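Long-range contacts in galactonate dehydratase (Zobellia galactanivorans, PDB 5OLC), which belongs to the enolase superfamily, related to mandelate racemase and muconate lactonizing enzyme, in which a smaller N-terminal domain is joined to a TIM-barrel-like domain: residues Pro124-Asn134 with Ala315-Asp323; Tyr163-Thr171 with Ile354-Glu362. All blocks are in the same frame, centred on the assembly; numbering follows the deposited sequence.

Contact 1 (Pro124-Asn134 with Ala315-Asp323); sequences PVSVLLGGVKN and AVHLVANLD
Ser126 and His317 meet in the tightly packed part of this contact. Ser126 N, in the short helix 125-128, donates to His317 ND1 at 2.9 Å, 8° out of the imidazole plane. With CG anti to its carbonyl carbon (chi1 -72°), His317 carries its ring toward the first turn of 125-128. Pro124 CB touches the edge of that ring 3.5 Å from His317 CE1, and His317 NE2 makes a weak bond to Leu369 O. Ser126 CB packs against Ala320 CB at 3.6 Å, while Leu129 crosses Asn321 at a slant, its CB 3.4 Å from Asn321 CG. A Schellman motif ends the short helix at Gly130, and Gly131 N reaches back to Ser126 O. After this turn the chain runs past the C-terminal end of helix 309-321, part of the TIM-barrel-like domain, on its way to strand 136-142. There Ala320 O takes two bonds, from Lys133 N above its carbonyl plane at 2.8 Å and from Asn134 N within that plane at 3.0 Å. A bend at chi2 (86°) lays the Lys133 chain alongside Asn321, and Lys133 NZ donates to Asn321 O, in its carbonyl plane, at 3.0 Å. The main salt bridge of Lys133 goes to Glu83 of the second subunit. At exposed Asp323 the grip is looser: Asp323 OD2 makes a long bridge, 3.8 Å, to Lys133 NZ, and Asp323 OD1 bonds to Gln295.

Contact 2 (Tyr163-Thr171 with Ile354-Glu362); sequences YKSQGFKAT and IKLENGHLE
Loop residues Gly167 to Lys169 abut the tip of a beta-hairpin at Asn358 to His360, a partly buried loop-to-turn contact on the barrel domain. The loop joins helix 154-165 to strand 170-174; such helix-to-strand loops lie at the N-terminal ends of the strands in a TIM barrel. The hairpin reverses in a type I' turn from Glu357 to His360, and the helix ends in a Schellman motif at Gly167. With no side chains on Gly167 and Gly359, the two backbones come close: Gly167 CA lies 3.9 Å from Asn358 CA, and Gly359 CA makes a C-H...O contact with Gly167 O. Lys169 ties the two pieces together. Bends at chi2 (-76°) and chi4 (-78°) curl its chain back, letting NZ donate both to Gly167 O and, across the contact, to Asn358 O at 2.8 Å. The second bond comes from well above the carbonyl plane, 55° out of it. The same ammonium group sits over one face of the His360 ring, offset toward its rim, while CE approaches His360 CE1 at 3.7 Å. A water accepts from Lys169 N and donates to Gly359 O. Elsewhere, Phe168 CZ meets Leu356 CD2 at 4.4 Å.

The centres of contacts 1 and 2 lie 20 Å apart, yet the two meet through one residue of helix 309-321. Val316 CG1 packs on Leu361 CD2 at 3.6 Å, and Val316 CG2 approaches Ile354 CD1 at 4.1 Å, so the helix that receives 124-134 also touches the hairpin. A second route runs through strand 136-142, which begins just after Asn134 and whose Ile137 shares backbone hydrogen bonding with Leu361. The segments alternate along the chain. Only contact 1 reaches the second subunit. In this superfamily the active site lies at the C-terminal ends of the barrel strands, whereas 124-134 and 163-171 both lead into the starts of strands.

Contact 1 (Pro124-Asn134 with Ala315-Asp323)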
loop_
_atom_site.group_PDB
_atom_site.type_symbol
_atom_site.label_atom_id
_atom_site.label_comp_id
_atom_site.label_asym_id
_atom_site.label_seq_id
_atom_site.Cartn_x
_atom_site.Cartn_y
_atom_site.Cartn_z
ATOM N N PRO A 124 46.981 -1.656 -1.608
ATOM C CA PRO A 124 46.031 -1.793 -2.731
ATOM C C PRO A 124 44.673 -1.147 -2.382
ATOM O O PRO A 124 44.428 -0.818 -1.208
ATOM C CB PRO A 124 45.937 -3.309 -2.948
ATOM C CG PRO A 124 46.308 -3.897 -1.655
ATOM C CD PRO A 124 47.293 -2.966 -1.007
ATOM N N VAL A 125 43.810 -0.916 -3.396
ATOM C CA VAL A 125 42.493 -0.288 -3.212
ATOM C C VAL A 125 41.559 -1.174 -2.358
ATOM O O VAL A 125 40.864 -0.637 -1.487
ATOM C CB VAL A 125 41.847 0.161 -4.555
ATOM C CG1 VAL A 125 40.452 0.746 -4.345
ATOM C CG2 VAL A 125 42.737 1.169 -5.278
ATOM N N SER A 126 41.551 -2.521 -2.585
ATOM C CA SER A 126 40.689 -3.450 -1.836
ATOM C C SER A 126 40.901 -3.365 -0.334
ATOM O O SER A 126 39.926 -3.276 0.413
ATOM C CB SER A 126 40.808 -4.888 -2.341
ATOM O OG SER A 126 42.065 -5.246 -2.892
ATOM N N VAL A 127 42.169 -3.318 0.107
ATOM C CA VAL A 127 42.532 -3.186 1.518
ATOM C C VAL A 127 42.084 -1.808 2.036
ATOM O O VAL A 127 41.616 -1.684 3.177
ATOM C CB VAL A 127 44.047 -3.461 1.704
ATOM C CG1 VAL A 127 44.578 -2.940 3.044
ATOM C CG2 VAL A 127 44.334 -4.949 1.545
ATOM N N LEU A 128 42.184 -0.794 1.171
ATOM C CA LEU A 128 41.796 0.572 1.506
ATOM C C LEU A 128 40.272 0.823 1.462
ATOM O O LEU A 128 39.817 1.882 1.935
ATOM C CB LEU A 128 42.559 1.571 0.627
ATOM C CG LEU A 128 43.887 2.017 1.176
ATOM C CD1 LEU A 128 44.655 2.732 0.144
ATOM C CD2 LEU A 128 43.695 2.923 2.354
ATOM N N LEU A 129 39.498 -0.144 0.888
ATOM C CA LEU A 129 38.025 -0.093 0.826
ATOM C C LEU A 129 37.460 -0.747 2.115
ATOM O O LEU A 129 36.264 -0.638 2.413
ATOM C CB LEU A 129 37.451 -0.817 -0.427
ATOM C CG LEU A 129 37.488 -0.138 -1.808
ATOM C CD1 LEU A 129 37.140 -1.144 -2.916
ATOM C CD2 LEU A 129 36.568 1.086 -1.881
ATOM N N GLY A 130 38.332 -1.448 2.843
ATOM C CA GLY A 130 37.969 -2.126 4.082
ATOM C C GLY A 130 38.654 -3.454 4.321
ATOM O O GLY A 130 38.762 -3.884 5.473
ATOM N N GLY A 131 39.093 -4.112 3.249
ATOM C CA GLY A 131 39.760 -5.402 3.366
ATOM C C GLY A 131 39.470 -6.379 2.251
ATOM O O GLY A 131 38.368 -6.397 1.709
ATOM N N VAL A 132 40.477 -7.183 1.884
ATOM C CA VAL A 132 40.355 -8.224 0.857
ATOM C C VAL A 132 39.539 -9.373 1.463
ATOM O O VAL A 132 40.005 -10.051 2.402
ATOM C CB VAL A 132 41.724 -8.707 0.306
ATOM C CG1 VAL A 132 41.565 -9.933 -0.583
ATOM C CG2 VAL A 132 42.434 -7.594 -0.450
ATOM N N LYS A 133 38.298 -9.525 0.983
ATOM C CA LYS A 133 37.391 -10.562 1.454
ATOM C C LYS A 133 37.574 -11.799 0.594
ATOM O O LYS A 133 37.437 -12.922 1.092
ATOM C CB LYS A 133 35.938 -10.080 1.375
ATOM C CG LYS A 133 35.430 -9.454 2.649
ATOM C CD LYS A 133 35.737 -7.986 2.762
ATOM C CE LYS A 133 34.798 -7.300 3.711
ATOM N NZ LYS A 133 34.686 -5.860 3.399
ATOM N N ASN A 134 37.903 -11.576 -0.701
ATOM C CA ASN A 134 38.101 -12.600 -1.722
ATOM C C ASN A 134 39.433 -12.351 -2.456
ATOM O O ASN A 134 39.496 -11.471 -3.332
ATOM C CB ASN A 134 36.928 -12.592 -2.711
ATOM C CG ASN A 134 35.558 -12.440 -2.089
ATOM O OD1 ASN A 134 34.797 -11.529 -2.437
ATOM N ND2 ASN A 134 35.208 -13.334 -1.168
ATOM N N ALA A 315 37.085 -2.849 -10.586
ATOM C CA ALA A 315 36.200 -3.984 -10.310
ATOM C C ALA A 315 36.943 -5.073 -9.564
ATOM O O ALA A 315 36.388 -5.607 -8.616
ATOM C CB ALA A 315 35.599 -4.531 -11.585
ATOM N N VAL A 316 38.203 -5.366 -9.932
ATOM C CA VAL A 316 39.015 -6.375 -9.226
ATOM C C VAL A 316 39.039 -6.018 -7.741
ATOM O O VAL A 316 38.715 -6.853 -6.898
ATOM C CB VAL A 316 40.474 -6.524 -9.754
ATOM C CG1 VAL A 316 41.173 -7.694 -9.079
ATOM C CG2 VAL A 316 40.530 -6.670 -11.268
ATOM N N HIS A 317 39.375 -4.760 -7.443
ATOM C CA HIS A 317 39.455 -4.253 -6.089
ATOM C C HIS A 317 38.096 -4.130 -5.422
ATOM O O HIS A 317 38.018 -4.324 -4.216
ATOM C CB HIS A 317 40.258 -2.956 -6.047
ATOM C CG HIS A 317 41.717 -3.220 -6.259
ATOM N ND1 HIS A 317 42.583 -3.363 -5.188
ATOM C CD2 HIS A 317 42.391 -3.494 -7.402
ATOM C CE1 HIS A 317 43.767 -3.653 -5.717
ATOM N NE2 HIS A 317 43.700 -3.744 -7.045
ATOM N N LEU A 318 37.012 -3.889 -6.188
ATOM C CA LEU A 318 35.684 -3.818 -5.564
ATOM C C LEU A 318 35.142 -5.202 -5.191
ATOM O O LEU A 318 34.739 -5.369 -4.035
ATOM C CB LEU A 318 34.668 -3.011 -6.366
ATOM C CG LEU A 318 33.395 -2.704 -5.581
ATOM C CD1 LEU A 318 33.232 -1.218 -5.309
ATOM C CD2 LEU A 318 32.185 -3.341 -6.240
ATOM N N VAL A 319 35.159 -6.198 -6.125
ATOM C CA VAL A 319 34.655 -7.547 -5.800
ATOM C C VAL A 319 35.552 -8.216 -4.710
ATOM O O VAL A 319 35.049 -9.020 -3.917
ATOM C CB VAL A 319 34.323 -8.494 -6.997
ATOM C CG1 VAL A 319 34.083 -7.730 -8.299
ATOM C CG2 VAL A 319 35.339 -9.608 -7.179
ATOM N N ALA A 320 36.841 -7.821 -4.621
ATOM C CA ALA A 320 37.722 -8.319 -3.572
ATOM C C ALA A 320 37.136 -7.903 -2.213
ATOM O O ALA A 320 36.969 -8.763 -1.359
ATOM C CB ALA A 320 39.130 -7.770 -3.742
ATOM N N ASN A 321 36.737 -6.619 -2.059
ATOM C CA ASN A 321 36.158 -6.023 -0.852
ATOM C C ASN A 321 34.682 -6.395 -0.628
ATOM O O ASN A 321 34.166 -6.220 0.482
ATOM C CB ASN A 321 36.313 -4.516 -0.904
ATOM C CG ASN A 321 36.059 -3.834 0.407
ATOM O OD1 ASN A 321 36.958 -3.669 1.242
ATOM N ND2 ASN A 321 34.823 -3.439 0.615
ATOM N N LEU A 322 33.994 -6.893 -1.672
ATOM C CA LEU A 322 32.588 -7.341 -1.597
ATOM C C LEU A 322 32.509 -8.618 -0.763
ATOM O O LEU A 322 33.470 -9.390 -0.765
ATOM C CB LEU A 322 32.084 -7.623 -3.024
ATOM C CG LEU A 322 30.884 -6.871 -3.579
ATOM C CD1 LEU A 322 30.925 -5.383 -3.259
ATOM C CD2 LEU A 322 30.811 -7.039 -5.071
ATOM N N ASP A 323 31.362 -8.841 -0.068
ATOM C CA ASP A 323 31.084 -10.019 0.780
ATOM C C ASP A 323 29.691 -10.618 0.504
ATOM O O ASP A 323 29.416 -11.772 0.849
ATOM C CB ASP A 323 31.262 -9.693 2.284
ATOM C CG ASP A 323 30.747 -8.333 2.740
ATOM O OD1 ASP A 323 29.716 -7.876 2.201
ATOM O OD2 ASP A 323 31.383 -7.724 3.630
#

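Contact 2 (Tyr163-Thr171 with Ile354-Glu362)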
loop_
_atom_site.group_PDB
_atom_site.type_symbol
_atom_site.label_atom_id
_atom_site.label_comp_id
_atom_site.label_asym_id
_atom_site.label_seq_id
_atom_site.Cartn_x
_atom_site.Cartn_y
_atom_site.Cartn_z
ATOM N N TYR A 163 36.974 -20.079 -24.821
ATOM C CA TYR A 163 36.827 -19.647 -23.431
ATOM C C TYR A 163 36.861 -20.818 -22.452
ATOM O O TYR A 163 37.554 -20.722 -21.437
ATOM C CB TYR A 163 35.566 -18.800 -23.233
ATOM C CG TYR A 163 35.520 -17.512 -24.026
ATOM C CD1 TYR A 163 36.675 -16.775 -24.268
ATOM C CD2 TYR A 163 34.308 -16.979 -24.455
ATOM C CE1 TYR A 163 36.633 -15.577 -24.979
ATOM C CE2 TYR A 163 34.251 -15.768 -25.146
ATOM C CZ TYR A 163 35.417 -15.070 -25.403
ATOM O OH TYR A 163 35.366 -13.885 -26.092
ATOM N N LYS A 164 36.148 -21.930 -22.765
ATOM C CA LYS A 164 36.128 -23.148 -21.936
ATOM C C LYS A 164 37.550 -23.723 -21.831
ATOM O O LYS A 164 37.971 -24.104 -20.739
ATOM C CB LYS A 164 35.152 -24.194 -22.506
ATOM C CG LYS A 164 34.825 -25.301 -21.516
ATOM C CD LYS A 164 34.010 -26.430 -22.136
ATOM C CE LYS A 164 33.925 -27.641 -21.226
ATOM N NZ LYS A 164 32.967 -27.453 -20.094
ATOM N N SER A 165 38.292 -23.727 -22.969
ATOM C CA SER A 165 39.681 -24.185 -23.092
ATOM C C SER A 165 40.636 -23.278 -22.315
ATOM O O SER A 165 41.622 -23.764 -21.755
ATOM C CB SER A 165 40.095 -24.226 -24.557
ATOM O OG SER A 165 39.206 -25.037 -25.307
ATOM N N GLN A 166 40.327 -21.968 -22.264
ATOM C CA GLN A 166 41.102 -20.949 -21.543
ATOM C C GLN A 166 40.925 -21.014 -20.009
ATOM O O GLN A 166 41.539 -20.219 -19.286
ATOM C CB GLN A 166 40.796 -19.541 -22.084
ATOM C CG GLN A 166 41.537 -19.222 -23.367
ATOM C CD GLN A 166 41.473 -17.760 -23.710
ATOM O OE1 GLN A 166 40.637 -17.320 -24.502
ATOM N NE2 GLN A 166 42.386 -16.977 -23.157
ATOM N N GLY A 167 40.096 -21.954 -19.542
ATOM C CA GLY A 167 39.839 -22.192 -18.123
ATOM C C GLY A 167 38.579 -21.580 -17.529
ATOM O O GLY A 167 38.185 -21.972 -16.426
ATOM N N PHE A 168 37.943 -20.608 -18.235
ATOM C CA PHE A 168 36.740 -19.901 -17.783
ATOM C C PHE A 168 35.637 -20.822 -17.290
ATOM O O PHE A 168 35.379 -21.862 -17.896
ATOM C CB PHE A 168 36.210 -18.945 -18.854
ATOM C CG PHE A 168 37.080 -17.737 -19.087
ATOM C CD1 PHE A 168 36.920 -16.582 -18.325
ATOM C CD2 PHE A 168 38.051 -17.745 -20.074
ATOM C CE1 PHE A 168 37.730 -15.460 -18.539
ATOM C CE2 PHE A 168 38.855 -16.622 -20.295
ATOM C CZ PHE A 168 38.688 -15.486 -19.526
ATOM N N LYS A 169 35.027 -20.449 -16.154
ATOM C CA LYS A 169 33.974 -21.209 -15.475
ATOM C C LYS A 169 32.571 -20.749 -15.891
ATOM O O LYS A 169 31.586 -21.460 -15.659
ATOM C CB LYS A 169 34.145 -21.114 -13.940
ATOM C CG LYS A 169 35.574 -21.344 -13.405
ATOM C CD LYS A 169 36.020 -22.821 -13.397
ATOM C CE LYS A 169 37.392 -23.024 -12.792
ATOM N NZ LYS A 169 38.499 -22.652 -13.721
ATOM N N ALA A 170 32.493 -19.559 -16.515
ATOM C CA ALA A 170 31.254 -18.936 -16.974
ATOM C C ALA A 170 31.471 -18.050 -18.195
ATOM O O ALA A 170 32.558 -17.486 -18.363
ATOM C CB ALA A 170 30.655 -18.106 -15.851
ATOM N N THR A 171 30.425 -17.904 -19.031
ATOM C CA THR A 171 30.478 -17.051 -20.220
ATOM C C THR A 171 29.151 -16.317 -20.456
ATOM O O THR A 171 28.084 -16.917 -20.322
ATOM C CB THR A 171 30.987 -17.814 -21.466
ATOM O OG1 THR A 171 31.131 -16.905 -22.557
ATOM C CG2 THR A 171 30.101 -19.001 -21.864
ATOM N N ILE A 354 47.866 -7.684 -12.684
ATOM C CA ILE A 354 46.981 -8.797 -12.311
ATOM C C ILE A 354 47.265 -10.088 -13.140
ATOM O O ILE A 354 47.699 -10.017 -14.293
ATOM C CB ILE A 354 45.468 -8.364 -12.314
ATOM C CG1 ILE A 354 44.812 -8.460 -13.697
ATOM C CG2 ILE A 354 45.269 -6.954 -11.710
ATOM C CD1 ILE A 354 43.310 -8.493 -13.659
ATOM N N LYS A 355 47.048 -11.254 -12.507
ATOM C CA LYS A 355 47.312 -12.570 -13.084
ATOM C C LYS A 355 46.066 -13.441 -13.220
ATOM O O LYS A 355 45.314 -13.601 -12.259
ATOM C CB LYS A 355 48.363 -13.305 -12.239
ATOM N N LEU A 356 45.879 -14.046 -14.407
ATOM C CA LEU A 356 44.753 -14.941 -14.688
ATOM C C LEU A 356 45.217 -16.266 -15.278
ATOM O O LEU A 356 45.737 -16.294 -16.396
ATOM C CB LEU A 356 43.709 -14.278 -15.611
ATOM C CG LEU A 356 42.451 -15.116 -15.879
ATOM C CD1 LEU A 356 41.205 -14.319 -15.639
ATOM C CD2 LEU A 356 42.459 -15.728 -17.280
ATOM N N GLU A 357 44.966 -17.364 -14.560
ATOM C CA GLU A 357 45.314 -18.705 -15.018
ATOM C C GLU A 357 44.252 -19.725 -14.608
ATOM O O GLU A 357 43.965 -19.903 -13.420
ATOM C CB GLU A 357 46.733 -19.110 -14.573
ATOM C CG GLU A 357 47.777 -18.963 -15.671
ATOM C CD GLU A 357 49.076 -18.281 -15.282
ATOM O OE1 GLU A 357 49.407 -17.249 -15.911
ATOM O OE2 GLU A 357 49.769 -18.782 -14.366
ATOM N N ASN A 358 43.656 -20.373 -15.621
ATOM C CA ASN A 358 42.597 -21.380 -15.524
ATOM C C ASN A 358 41.343 -20.842 -14.797
ATOM O O ASN A 358 40.984 -21.297 -13.707
ATOM C CB ASN A 358 43.095 -22.715 -14.942
ATOM C CG ASN A 358 42.262 -23.888 -15.412
ATOM O OD1 ASN A 358 42.437 -24.405 -16.523
ATOM N ND2 ASN A 358 41.303 -24.306 -14.594
ATOM N N GLY A 359 40.713 -19.851 -15.430
ATOM C CA GLY A 359 39.486 -19.206 -14.974
ATOM C C GLY A 359 39.569 -18.366 -13.717
ATOM O O GLY A 359 38.631 -17.615 -13.431
ATOM N N HIS A 360 40.663 -18.491 -12.947
ATOM C CA HIS A 360 40.827 -17.757 -11.698
ATOM C C HIS A 360 41.753 -16.569 -11.837
ATOM O O HIS A 360 42.856 -16.691 -12.370
ATOM C CB HIS A 360 41.269 -18.673 -10.533
ATOM C CG HIS A 360 40.326 -19.805 -10.216
ATOM N ND1 HIS A 360 38.947 -19.661 -10.318
ATOM C CD2 HIS A 360 40.599 -21.057 -9.776
ATOM C CE1 HIS A 360 38.435 -20.831 -9.966
ATOM N NE2 HIS A 360 39.389 -21.701 -9.629
ATOM N N LEU A 361 41.278 -15.415 -11.348
ATOM C CA LEU A 361 41.944 -14.117 -11.319
ATOM C C LEU A 361 42.420 -13.898 -9.894
ATOM O O LEU A 361 41.738 -14.309 -8.958
ATOM C CB LEU A 361 40.942 -13.026 -11.716
ATOM C CG LEU A 361 41.524 -11.713 -12.186
ATOM C CD1 LEU A 361 40.913 -11.296 -13.474
ATOM C CD2 LEU A 361 41.334 -10.651 -11.154
ATOM N N GLU A 362 43.596 -13.277 -9.729
ATOM C CA GLU A 362 44.191 -13.057 -8.418
ATOM C C GLU A 362 44.361 -11.579 -8.156
ATOM O O GLU A 362 45.052 -10.883 -8.908
ATOM C CB GLU A 362 45.534 -13.789 -8.340
ATOM C CG GLU A 362 46.149 -13.916 -6.955
ATOM C CD GLU A 362 47.466 -14.673 -6.994
ATOM O OE1 GLU A 362 47.462 -15.868 -7.383
ATOM O OE2 GLU A 362 48.515 -14.045 -6.713
HETATM O O HOH W 1 35.830 -18.196 -14.503
#